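Local coordinates for DNA mismatch repair protein MutL (Aquifex aeolicus, PDB 6LZI), which binds and probably hydrolyses ATP in DNA mismatch repair through an N-terminal ATPase domain of the Bergerat fold, at residues 141-144 and 145-148; 156-159 and 160-164; 180-184 and 185-189; 197-200 and 201-205. All blocks are in the same frame, centred on the assembly; numbering follows the deposited sequence.

Interaction 1 (141-144 and 145-148)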
loop_
_atom_site.group_PDB
_atom_site.type_symbol
_atom_site.label_atom_id
_atom_site.label_comp_id
_atom_site.label_asym_id
_atom_site.label_seq_id
_atom_site.Cartn_x
_atom_site.Cartn_y
_atom_site.Cartn_z
ATOM N N ASP A 141 14.472 -6.711 11.517
ATOM C CA ASP A 141 15.470 -7.722 11.193
ATOM C C ASP A 141 14.857 -8.879 10.413
ATOM O O ASP A 141 14.990 -10.053 10.788
ATOM C CB ASP A 141 16.118 -8.230 12.460
ATOM C CG ASP A 141 16.993 -7.178 13.102
ATOM O OD1 ASP A 141 17.199 -6.105 12.475
ATOM O OD2 ASP A 141 17.491 -7.439 14.213
ATOM N N LEU A 142 14.207 -8.513 9.308
ATOM C CA LEU A 142 13.408 -9.480 8.567
ATOM C C LEU A 142 14.358 -10.567 8.114
ATOM O O LEU A 142 15.491 -10.269 7.692
ATOM C CB LEU A 142 12.717 -8.785 7.395
ATOM C CG LEU A 142 11.837 -9.607 6.435
ATOM C CD1 LEU A 142 10.657 -10.130 7.271
ATOM C CD2 LEU A 142 11.384 -8.787 5.222
ATOM N N PHE A 143 13.904 -11.836 8.243
ATOM C CA PHE A 143 14.687 -13.073 7.927
ATOM C C PHE A 143 15.998 -13.184 8.727
ATOM O O PHE A 143 16.966 -13.806 8.271
ATOM C CB PHE A 143 14.976 -13.158 6.419
ATOM C CG PHE A 143 13.745 -13.047 5.560
ATOM C CD1 PHE A 143 12.692 -13.972 5.749
ATOM C CD2 PHE A 143 13.668 -12.080 4.566
ATOM C CE1 PHE A 143 11.549 -13.886 4.937
ATOM C CE2 PHE A 143 12.510 -11.996 3.746
ATOM C CZ PHE A 143 11.457 -12.930 3.990
ATOM N N PHE A 144 16.069 -12.604 9.940
ATOM C CA PHE A 144 17.292 -12.803 10.746
ATOM C C PHE A 144 17.551 -14.276 11.053
ATOM O O PHE A 144 18.724 -14.709 11.214
ATOM C CB PHE A 144 17.161 -12.017 12.046
ATOM C CG PHE A 144 16.327 -12.697 13.059
ATOM C CD1 PHE A 144 14.963 -12.521 13.039
ATOM C CD2 PHE A 144 16.891 -13.441 14.096
ATOM C CE1 PHE A 144 14.155 -13.123 13.984
ATOM C CE2 PHE A 144 16.102 -14.038 15.059
ATOM C CZ PHE A 144 14.708 -13.875 15.014
ATOM N N ASN A 145 16.467 -15.065 11.174
ATOM C CA ASN A 145 16.448 -16.498 11.371
ATOM C C ASN A 145 16.700 -17.300 10.087
ATOM O O ASN A 145 16.887 -18.523 10.197
ATOM C CB ASN A 145 15.085 -16.926 12.005
ATOM C CG ASN A 145 13.828 -16.556 11.121
ATOM O OD1 ASN A 145 13.818 -15.506 10.480
ATOM N ND2 ASN A 145 12.711 -17.393 11.194
ATOM N N LEU A 146 16.764 -16.646 8.919
ATOM C CA LEU A 146 17.074 -17.302 7.630
ATOM C C LEU A 146 18.189 -16.538 6.927
ATOM O O LEU A 146 17.933 -15.769 5.997
ATOM C CB LEU A 146 15.843 -17.355 6.713
ATOM C CG LEU A 146 14.649 -18.003 7.431
ATOM C CD1 LEU A 146 13.318 -17.871 6.658
ATOM C CD2 LEU A 146 15.080 -19.438 7.549
ATOM N N PRO A 147 19.435 -16.731 7.349
ATOM C CA PRO A 147 20.493 -15.840 6.872
ATOM C C PRO A 147 20.730 -15.935 5.372
ATOM O O PRO A 147 21.108 -14.943 4.763
ATOM C CB PRO A 147 21.710 -16.259 7.703
ATOM C CG PRO A 147 21.316 -17.575 8.470
ATOM C CD PRO A 147 19.818 -17.565 8.495
ATOM N N VAL A 148 20.524 -17.078 4.730
ATOM C CA VAL A 148 20.675 -17.095 3.270
ATOM C C VAL A 148 19.600 -16.232 2.606
ATOM O O VAL A 148 19.883 -15.402 1.731
ATOM C CB VAL A 148 20.640 -18.549 2.766
ATOM C CG1 VAL A 148 20.540 -18.591 1.226
ATOM C CG2 VAL A 148 21.865 -19.319 3.249
#
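The Phe144 ring carries CB of Asn145 over one face, 4.2 Å from the ring centroid and only 6° off the ring normal, a CH-pi contact between consecutive residues, while CG of Leu142 lies over one face of the Phe143 ring, nearer its margin than its middle. These groups project from two overlapping beta turns, a type II turn from Asp141 to Phe144 and a type I turn from Phe143 to Leu146, which lead from strand 134-140 of the ATPase domain into helix 147-151. Leu146 is the N-cap residue of that helix. CG of Phe144 stands between its backbone N and carbonyl carbon (chi1 79°), which brings the ring over the start of the next residue, and the Asn145 amide plane is turned 34° from the Phe144 ring. Lys100 makes a cation-pi contact with the same ring, and Val98 lies against both Phe143 and Leu146. Each turn is closed by one backbone bond: Phe144 N to Asp141 O in the first, Leu146 N to Phe143 O, at 2.9 Å, in the second. Across that second turn the Phe143 ring is met obliquely by the Leu146 side chain, CD1 of Phe143 lying 4.1 Å from CD1 of Leu146.

Interaction 2 (156-159 and 160-164)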
loop_
_atom_site.group_PDB
_atom_site.type_symbol
_atom_site.label_atom_id
_atom_site.label_comp_id
_atom_site.label_asym_id
_atom_site.label_seq_id
_atom_site.Cartn_x
_atom_site.Cartn_y
_atom_site.Cartn_z
ATOM N N GLU A 156 19.326 -2.085 -0.618
ATOM C CA GLU A 156 18.372 -1.207 0.051
ATOM C C GLU A 156 17.632 -0.320 -0.933
ATOM O O GLU A 156 16.411 -0.137 -0.834
ATOM C CB GLU A 156 19.109 -0.346 1.077
ATOM C CG GLU A 156 19.472 -1.053 2.377
ATOM C CD GLU A 156 20.770 -1.842 2.319
ATOM O OE1 GLU A 156 21.874 -1.237 2.326
ATOM O OE2 GLU A 156 20.692 -3.079 2.263
ATOM N N ASP A 157 18.349 0.240 -1.918
ATOM C CA ASP A 157 17.661 1.205 -2.755
ATOM C C ASP A 157 16.628 0.541 -3.666
ATOM O O ASP A 157 15.601 1.151 -3.984
ATOM C CB ASP A 157 18.648 2.043 -3.575
ATOM C CG ASP A 157 18.140 3.456 -3.746
ATOM O OD1 ASP A 157 18.184 4.188 -2.735
ATOM O OD2 ASP A 157 17.624 3.798 -4.841
ATOM N N THR A 158 16.881 -0.701 -4.094
ATOM C CA THR A 158 15.874 -1.439 -4.840
ATOM C C THR A 158 14.661 -1.766 -3.957
ATOM O O THR A 158 13.503 -1.633 -4.394
ATOM C CB THR A 158 16.502 -2.714 -5.418
ATOM O OG1 THR A 158 17.568 -2.363 -6.313
ATOM C CG2 THR A 158 15.476 -3.493 -6.178
ATOM N N GLU A 159 14.902 -2.183 -2.713
ATOM C CA GLU A 159 13.768 -2.482 -1.843
ATOM C C GLU A 159 12.984 -1.241 -1.554
ATOM O O GLU A 159 11.760 -1.302 -1.444
ATOM C CB GLU A 159 14.225 -3.079 -0.522
ATOM C CG GLU A 159 14.190 -4.583 -0.461
ATOM C CD GLU A 159 12.875 -5.171 -1.001
ATOM O OE1 GLU A 159 11.726 -4.959 -0.474
ATOM O OE2 GLU A 159 13.047 -5.893 -1.968
ATOM N N ARG A 160 13.682 -0.105 -1.445
ATOM C CA ARG A 160 13.007 1.160 -1.171
ATOM C C ARG A 160 12.030 1.508 -2.280
ATOM O O ARG A 160 10.857 1.841 -2.029
ATOM C CB ARG A 160 14.033 2.274 -1.056
ATOM C CG ARG A 160 14.912 2.268 0.207
ATOM C CD ARG A 160 16.251 3.044 -0.027
ATOM N NE ARG A 160 17.132 2.923 1.139
ATOM C CZ ARG A 160 18.445 3.123 1.135
ATOM N NH1 ARG A 160 19.077 3.479 0.017
ATOM N NH2 ARG A 160 19.131 2.953 2.264
ATOM N N ARG A 161 12.481 1.368 -3.531
ATOM C CA ARG A 161 11.636 1.783 -4.639
ATOM C C ARG A 161 10.404 0.890 -4.746
ATOM O O ARG A 161 9.309 1.380 -5.072
ATOM C CB ARG A 161 12.475 1.816 -5.937
ATOM C CG ARG A 161 13.535 2.956 -6.026
ATOM C CD ARG A 161 14.385 2.884 -7.332
ATOM N NE ARG A 161 13.996 1.748 -8.181
ATOM C CZ ARG A 161 14.725 0.645 -8.351
ATOM N NH1 ARG A 161 15.904 0.527 -7.754
ATOM N NH2 ARG A 161 14.281 -0.338 -9.128
ATOM N N LYS A 162 10.535 -0.395 -4.392
ATOM C CA LYS A 162 9.380 -1.285 -4.471
ATOM C C LYS A 162 8.327 -0.882 -3.456
ATOM O O LYS A 162 7.150 -0.870 -3.777
ATOM C CB LYS A 162 9.781 -2.743 -4.262
ATOM C CG LYS A 162 10.660 -3.298 -5.355
ATOM C CD LYS A 162 11.562 -4.411 -4.819
ATOM C CE LYS A 162 10.800 -5.678 -4.432
ATOM N NZ LYS A 162 11.716 -6.825 -3.915
ATOM N N VAL A 163 8.756 -0.437 -2.271
ATOM C CA VAL A 163 7.841 0.020 -1.239
ATOM C C VAL A 163 7.232 1.354 -1.642
ATOM O O VAL A 163 6.025 1.571 -1.475
ATOM C CB VAL A 163 8.567 0.133 0.130
ATOM C CG1 VAL A 163 7.676 0.933 1.131
ATOM C CG2 VAL A 163 8.844 -1.209 0.675
ATOM N N LEU A 164 8.025 2.215 -2.270
ATOM C CA LEU A 164 7.497 3.489 -2.775
ATOM C C LEU A 164 6.410 3.273 -3.820
ATOM O O LEU A 164 5.315 3.870 -3.710
ATOM C CB LEU A 164 8.612 4.354 -3.349
ATOM C CG LEU A 164 8.143 5.732 -3.879
ATOM C CD1 LEU A 164 7.400 6.487 -2.839
ATOM C CD2 LEU A 164 9.394 6.530 -4.320
#
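The first turns of helix 156-173 hold this contact, in which side chains three and four residues apart meet along the helix surface. Backbone bonds run from residue i+4 to residue i, beginning with N of Arg160 on O of Glu156 at 2.8 Å. The Arg160 side chain, extended from CG to NE, lies back over the preceding turn. CB of Glu156 sits 3.4 Å above the plane of the Arg160 guanidinium group, over the centre, while OD1 of Asp157 comes in at the edge, only 3° out of that plane. NH1 of Arg160 gives OD1 of Asp157 a salt-bridge hydrogen bond of 3.0 Å at 158°, received on the anti lone pair, with carboxylate and guanidinium planes nearly perpendicular. Within the ATPase domain this helix packs on helix 16-29 and strand 178-183, and NE of Arg160 reaches Glu184, at the hairpin turn beyond that strand, in a second salt bridge. A leucine in place of Arg160 would probably leave both the Asp157 and Glu184 carboxylates without their cationic mate. On another side of the helix, Glu159 bends at chi2 and Lys162 at chi3 (69°), which swings their ends together. NZ of Lys162 makes a short salt bridge of 2.5 Å to OE2 of Glu159, on the syn lone pair of that oxygen. The other carboxylate oxygen, OE1, accepts the backbone N-H of Val17 in helix 16-29, so each oxygen of the buried Glu159 carboxylate has a partner. NH1 of Arg161 lies 3.5 Å from CA of Thr158.

Interaction 3 (180-184 and 185-189)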
loop_
_atom_site.group_PDB
_atom_site.type_symbol
_atom_site.label_atom_id
_atom_site.label_comp_id
_atom_site.label_asym_id
_atom_site.label_seq_id
_atom_site.Cartn_x
_atom_site.Cartn_y
_atom_site.Cartn_z
ATOM N N THR A 180 1.512 8.421 4.365
ATOM C CA THR A 180 2.826 8.981 4.520
ATOM C C THR A 180 3.824 7.835 4.455
ATOM O O THR A 180 3.558 6.753 4.986
ATOM C CB THR A 180 2.951 9.711 5.862
ATOM O OG1 THR A 180 1.917 10.718 5.919
ATOM C CG2 THR A 180 4.250 10.410 5.924
ATOM N N LEU A 181 4.991 8.094 3.829
ATOM C CA LEU A 181 6.116 7.150 3.855
ATOM C C LEU A 181 7.369 7.907 4.263
ATOM O O LEU A 181 7.707 8.890 3.623
ATOM C CB LEU A 181 6.351 6.531 2.466
ATOM C CG LEU A 181 7.600 5.643 2.305
ATOM C CD1 LEU A 181 7.544 4.328 3.142
ATOM C CD2 LEU A 181 7.734 5.295 0.799
ATOM N N PHE A 182 8.047 7.434 5.323
ATOM C CA PHE A 182 9.387 7.832 5.697
ATOM C C PHE A 182 10.339 6.701 5.313
ATOM O O PHE A 182 10.106 5.555 5.682
ATOM C CB PHE A 182 9.499 8.054 7.213
ATOM C CG PHE A 182 8.591 9.115 7.752
ATOM C CD1 PHE A 182 8.994 10.421 7.788
ATOM C CD2 PHE A 182 7.298 8.798 8.199
ATOM C CE1 PHE A 182 8.145 11.407 8.264
ATOM C CE2 PHE A 182 6.451 9.787 8.687
ATOM C CZ PHE A 182 6.867 11.087 8.702
ATOM N N SER A 183 11.418 7.009 4.604
ATOM C CA SER A 183 12.449 6.009 4.381
ATOM C C SER A 183 13.812 6.594 4.717
ATOM O O SER A 183 14.125 7.711 4.288
ATOM C CB SER A 183 12.449 5.483 2.939
ATOM O OG SER A 183 12.186 6.488 2.022
ATOM N N GLU A 184 14.596 5.821 5.490
ATOM C CA GLU A 184 15.894 6.233 6.016
ATOM C C GLU A 184 15.765 7.620 6.644
ATOM O O GLU A 184 16.625 8.493 6.489
ATOM C CB GLU A 184 16.984 6.189 4.933
ATOM C CG GLU A 184 16.841 5.041 3.953
ATOM C CD GLU A 184 16.708 3.651 4.601
ATOM O OE1 GLU A 184 16.281 2.710 3.892
ATOM O OE2 GLU A 184 17.022 3.488 5.809
ATOM N N GLY A 185 14.628 7.839 7.308
ATOM C CA GLY A 185 14.476 9.048 8.111
ATOM C C GLY A 185 14.013 10.286 7.387
ATOM O O GLY A 185 13.834 11.321 8.033
ATOM N N ARG A 186 13.778 10.220 6.084
ATOM C CA ARG A 186 13.241 11.355 5.345
ATOM C C ARG A 186 11.804 11.064 4.919
ATOM O O ARG A 186 11.465 9.932 4.567
ATOM C CB ARG A 186 14.099 11.660 4.134
ATOM C CG ARG A 186 15.562 11.902 4.503
ATOM C CD ARG A 186 16.346 12.237 3.270
ATOM N NE ARG A 186 17.671 11.619 3.242
ATOM C CZ ARG A 186 18.382 11.492 2.125
ATOM N NH1 ARG A 186 17.881 11.922 0.973
ATOM N NH2 ARG A 186 19.584 10.941 2.145
ATOM N N GLU A 187 10.959 12.081 4.990
ATOM C CA GLU A 187 9.555 11.944 4.612
ATOM C C GLU A 187 9.514 11.877 3.093
ATOM O O GLU A 187 9.569 12.914 2.429
ATOM C CB GLU A 187 8.749 13.123 5.153
ATOM C CG GLU A 187 7.247 12.850 5.357
ATOM C CD GLU A 187 6.432 14.108 5.741
ATOM O OE1 GLU A 187 5.541 14.025 6.621
ATOM O OE2 GLU A 187 6.650 15.177 5.124
ATOM N N THR A 188 9.477 10.666 2.511
ATOM C CA THR A 188 9.575 10.626 1.060
ATOM C C THR A 188 8.223 10.660 0.335
ATOM O O THR A 188 8.204 10.905 -0.873
ATOM C CB THR A 188 10.384 9.450 0.573
ATOM O OG1 THR A 188 9.622 8.255 0.650
ATOM C CG2 THR A 188 11.729 9.360 1.369
ATOM N N LEU A 189 7.105 10.495 1.030
ATOM C CA LEU A 189 5.817 10.548 0.327
ATOM C C LEU A 189 4.810 11.076 1.333
ATOM O O LEU A 189 4.825 10.646 2.489
ATOM C CB LEU A 189 5.430 9.169 -0.240
ATOM C CG LEU A 189 4.128 8.750 -0.947
ATOM C CD1 LEU A 189 2.971 8.637 0.023
ATOM C CD2 LEU A 189 3.773 9.670 -2.098
#
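Strands 180-183 and 186-189 run antiparallel at 134° between their directions, with Leu181 and Leu189 a hydrogen-bonded pair, Phe182 and Glu187 a non-hydrogen-bonded one, and Ser183 and Arg186 hydrogen-bonded again. They form a beta hairpin at the edge of the eight-stranded ATPase sheet, strand 178-183 beside strand 34-40 and strand 186-191 outermost within the chain. A type I' turn closes it, and a classic bulge sets Thr188 and Leu189 both opposite Leu181. O of Leu181 accordingly receives N of Leu189 at 3.1 Å and, in a weak second bond, N of Thr188. In the turn, Gly185 has backbone angles at which a CB would jam against O of Glu184. The Phe182 ring lies obliquely along the Glu187 chain, CE1 of Phe182 being 3.4 Å from CG of Glu187. A serine at Phe182 would probably uncover the aliphatic part of Glu187 and free that chain to turn. On the face of Leu181, Ser183 and Leu189, CB of Leu181 meets CB of Leu189 at 3.9 Å, and helix 156-173 covers both leucines. With chi1 at 38°, OG of Ser183 comes 3.0 Å from CG2 of Thr188 and makes a weak 3.4 Å hydrogen bond with OG1 of Thr188.

Interaction 4 (197-200 and 201-205)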
loop_
_atom_site.group_PDB
_atom_site.type_symbol
_atom_site.label_atom_id
_atom_site.label_comp_id
_atom_site.label_asym_id
_atom_site.label_seq_id
_atom_site.Cartn_x
_atom_site.Cartn_y
_atom_site.Cartn_z
ATOM N N LYS A 197 -9.033 12.590 -8.869
ATOM C CA LYS A 197 -8.208 13.313 -9.835
ATOM C C LYS A 197 -7.094 14.099 -9.150
ATOM O O LYS A 197 -5.950 14.089 -9.620
ATOM C CB LYS A 197 -9.083 14.241 -10.700
ATOM C CG LYS A 197 -8.277 14.814 -11.864
ATOM C CD LYS A 197 -9.171 15.650 -12.739
ATOM C CE LYS A 197 -8.569 15.778 -14.085
ATOM N NZ LYS A 197 -7.862 17.022 -13.893
ATOM N N GLU A 198 -7.395 14.747 -8.018
ATOM C CA GLU A 198 -6.354 15.417 -7.235
ATOM C C GLU A 198 -5.295 14.431 -6.765
ATOM O O GLU A 198 -4.091 14.755 -6.766
ATOM C CB GLU A 198 -6.941 16.136 -6.027
ATOM C CG GLU A 198 -7.687 17.358 -6.423
ATOM C CD GLU A 198 -8.806 17.706 -5.458
ATOM O OE1 GLU A 198 -8.982 17.027 -4.404
ATOM O OE2 GLU A 198 -9.524 18.685 -5.767
ATOM N N ARG A 199 -5.731 13.210 -6.387
ATOM C CA ARG A 199 -4.811 12.205 -5.863
ATOM C C ARG A 199 -3.906 11.663 -6.974
ATOM O O ARG A 199 -2.688 11.525 -6.785
ATOM C CB ARG A 199 -5.624 11.087 -5.207
ATOM C CG ARG A 199 -4.845 9.810 -4.828
ATOM C CD ARG A 199 -3.636 10.132 -3.929
ATOM N NE ARG A 199 -4.076 10.698 -2.656
ATOM C CZ ARG A 199 -4.456 10.010 -1.593
ATOM N NH1 ARG A 199 -4.517 8.668 -1.520
ATOM N NH2 ARG A 199 -4.733 10.702 -0.498
ATOM N N VAL A 200 -4.465 11.426 -8.157
ATOM C CA VAL A 200 -3.626 11.057 -9.290
ATOM C C VAL A 200 -2.568 12.105 -9.545
ATOM O O VAL A 200 -1.413 11.779 -9.805
ATOM C CB VAL A 200 -4.498 10.827 -10.534
ATOM C CG1 VAL A 200 -3.622 10.553 -11.721
ATOM C CG2 VAL A 200 -5.284 9.573 -10.236
ATOM N N GLU A 201 -2.975 13.365 -9.535
ATOM C CA GLU A 201 -2.079 14.425 -9.943
ATOM C C GLU A 201 -0.972 14.631 -8.911
ATOM O O GLU A 201 0.181 14.891 -9.283
ATOM C CB GLU A 201 -2.907 15.655 -10.226
ATOM C CG GLU A 201 -3.700 15.411 -11.489
ATOM C CD GLU A 201 -4.601 16.531 -11.895
ATOM O OE1 GLU A 201 -5.088 16.468 -13.025
ATOM O OE2 GLU A 201 -4.788 17.490 -11.117
ATOM N N GLU A 202 -1.319 14.518 -7.624
ATOM C CA GLU A 202 -0.299 14.599 -6.574
ATOM C C GLU A 202 0.715 13.473 -6.736
ATOM O O GLU A 202 1.928 13.705 -6.624
ATOM C CB GLU A 202 -0.946 14.555 -5.184
ATOM C CG GLU A 202 -1.795 15.762 -4.829
ATOM C CD GLU A 202 -1.034 17.088 -4.911
ATOM O OE1 GLU A 202 0.112 17.207 -4.400
ATOM O OE2 GLU A 202 -1.592 17.998 -5.529
ATOM N N VAL A 203 0.226 12.243 -7.003
ATOM C CA VAL A 203 1.105 11.064 -7.107
ATOM C C VAL A 203 2.078 11.225 -8.263
ATOM O O VAL A 203 3.277 10.963 -8.127
ATOM C CB VAL A 203 0.279 9.774 -7.272
ATOM C CG1 VAL A 203 1.200 8.513 -7.795
ATOM C CG2 VAL A 203 -0.416 9.390 -5.973
ATOM N N PHE A 204 1.577 11.606 -9.430
ATOM C CA PHE A 204 2.433 11.649 -10.613
ATOM C C PHE A 204 3.028 13.020 -10.911
ATOM O O PHE A 204 3.779 13.146 -11.889
ATOM C CB PHE A 204 1.670 11.102 -11.818
ATOM C CG PHE A 204 1.412 9.626 -11.692
ATOM C CD1 PHE A 204 2.452 8.696 -11.813
ATOM C CD2 PHE A 204 0.169 9.200 -11.308
ATOM C CE1 PHE A 204 2.203 7.333 -11.614
ATOM C CE2 PHE A 204 -0.130 7.888 -11.094
ATOM C CZ PHE A 204 0.907 6.899 -11.247
ATOM N N GLN A 205 2.715 14.032 -10.094
ATOM C CA GLN A 205 3.236 15.388 -10.214
ATOM C C GLN A 205 3.028 15.970 -11.620
ATOM O O GLN A 205 3.933 16.520 -12.244
ATOM C CB GLN A 205 4.718 15.420 -9.807
ATOM C CG GLN A 205 4.923 14.831 -8.427
ATOM C CD GLN A 205 6.083 15.437 -7.696
ATOM O OE1 GLN A 205 7.035 15.920 -8.303
ATOM N NE2 GLN A 205 6.003 15.441 -6.373
HETATM O O HOH W 1 -3.506 17.440 -7.010
#
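Four backbone bonds from i+4 to i join residues 197-200 to 201-204, which span almost all of the short helix 196-204, among them N of Glu202 on O of Glu198 at 2.9 Å. Gln205 then leaves the helix with positive phi. NZ of Lys197, carried out on a chain that bends at chi4 (-94°), forms a salt bridge of 3.0 Å with OE1 of Glu201, met on the syn side but 34° out of the carboxylate plane. That OE1 also accepts N of Thr208, while NZ of Lys197 donates to O of Thr208, tying the helix to the chain following it. A water donates to O of Glu198 at 2.8 Å and to OE2 of Glu202. On the buried side, CG1 of Val200 lies 4.0 Å from CD2 of Phe204, and CG1 of Val203 sits over the centre of one face of that ring. The Arg199 guanidinium group donates to the carbonyls of Ala171, Val177 and Lys192. The helix belongs to the mismatch repair C-terminal family domain: Val200 and Phe204 touch strand 260-266 of its five-stranded sheet, Val200, Val203 and Phe204 pack on Leu172 of helix 156-173, and Val203 meets Leu191 of strand 186-191.

In the fold
Interactions 2 and 3 touch directly: beside the Arg160-Glu184 bridge, Val163 and Leu164 pack on Leu181, and CD1 of Leu164 lies 4.2 Å from CB of Leu189, joining helix to hairpin. Interaction 4 touches neither, yet its helix rests on a later part of helix 156-173 and on strand 186-191, so the same elements carry on from the ATPase sheet toward the second, five-stranded sheet. Interactions 1 and 3 are surface contacts, 2 and 4 partly buried; the centre of interaction 1 is about 37 Å from that of interaction 4, across the chain's centre. Chemistry follows place: turns and aromatic contacts in interaction 1, strand pairing in the edge hairpin, and in the helices of 2 and 4, salt bridges beside apolar packing.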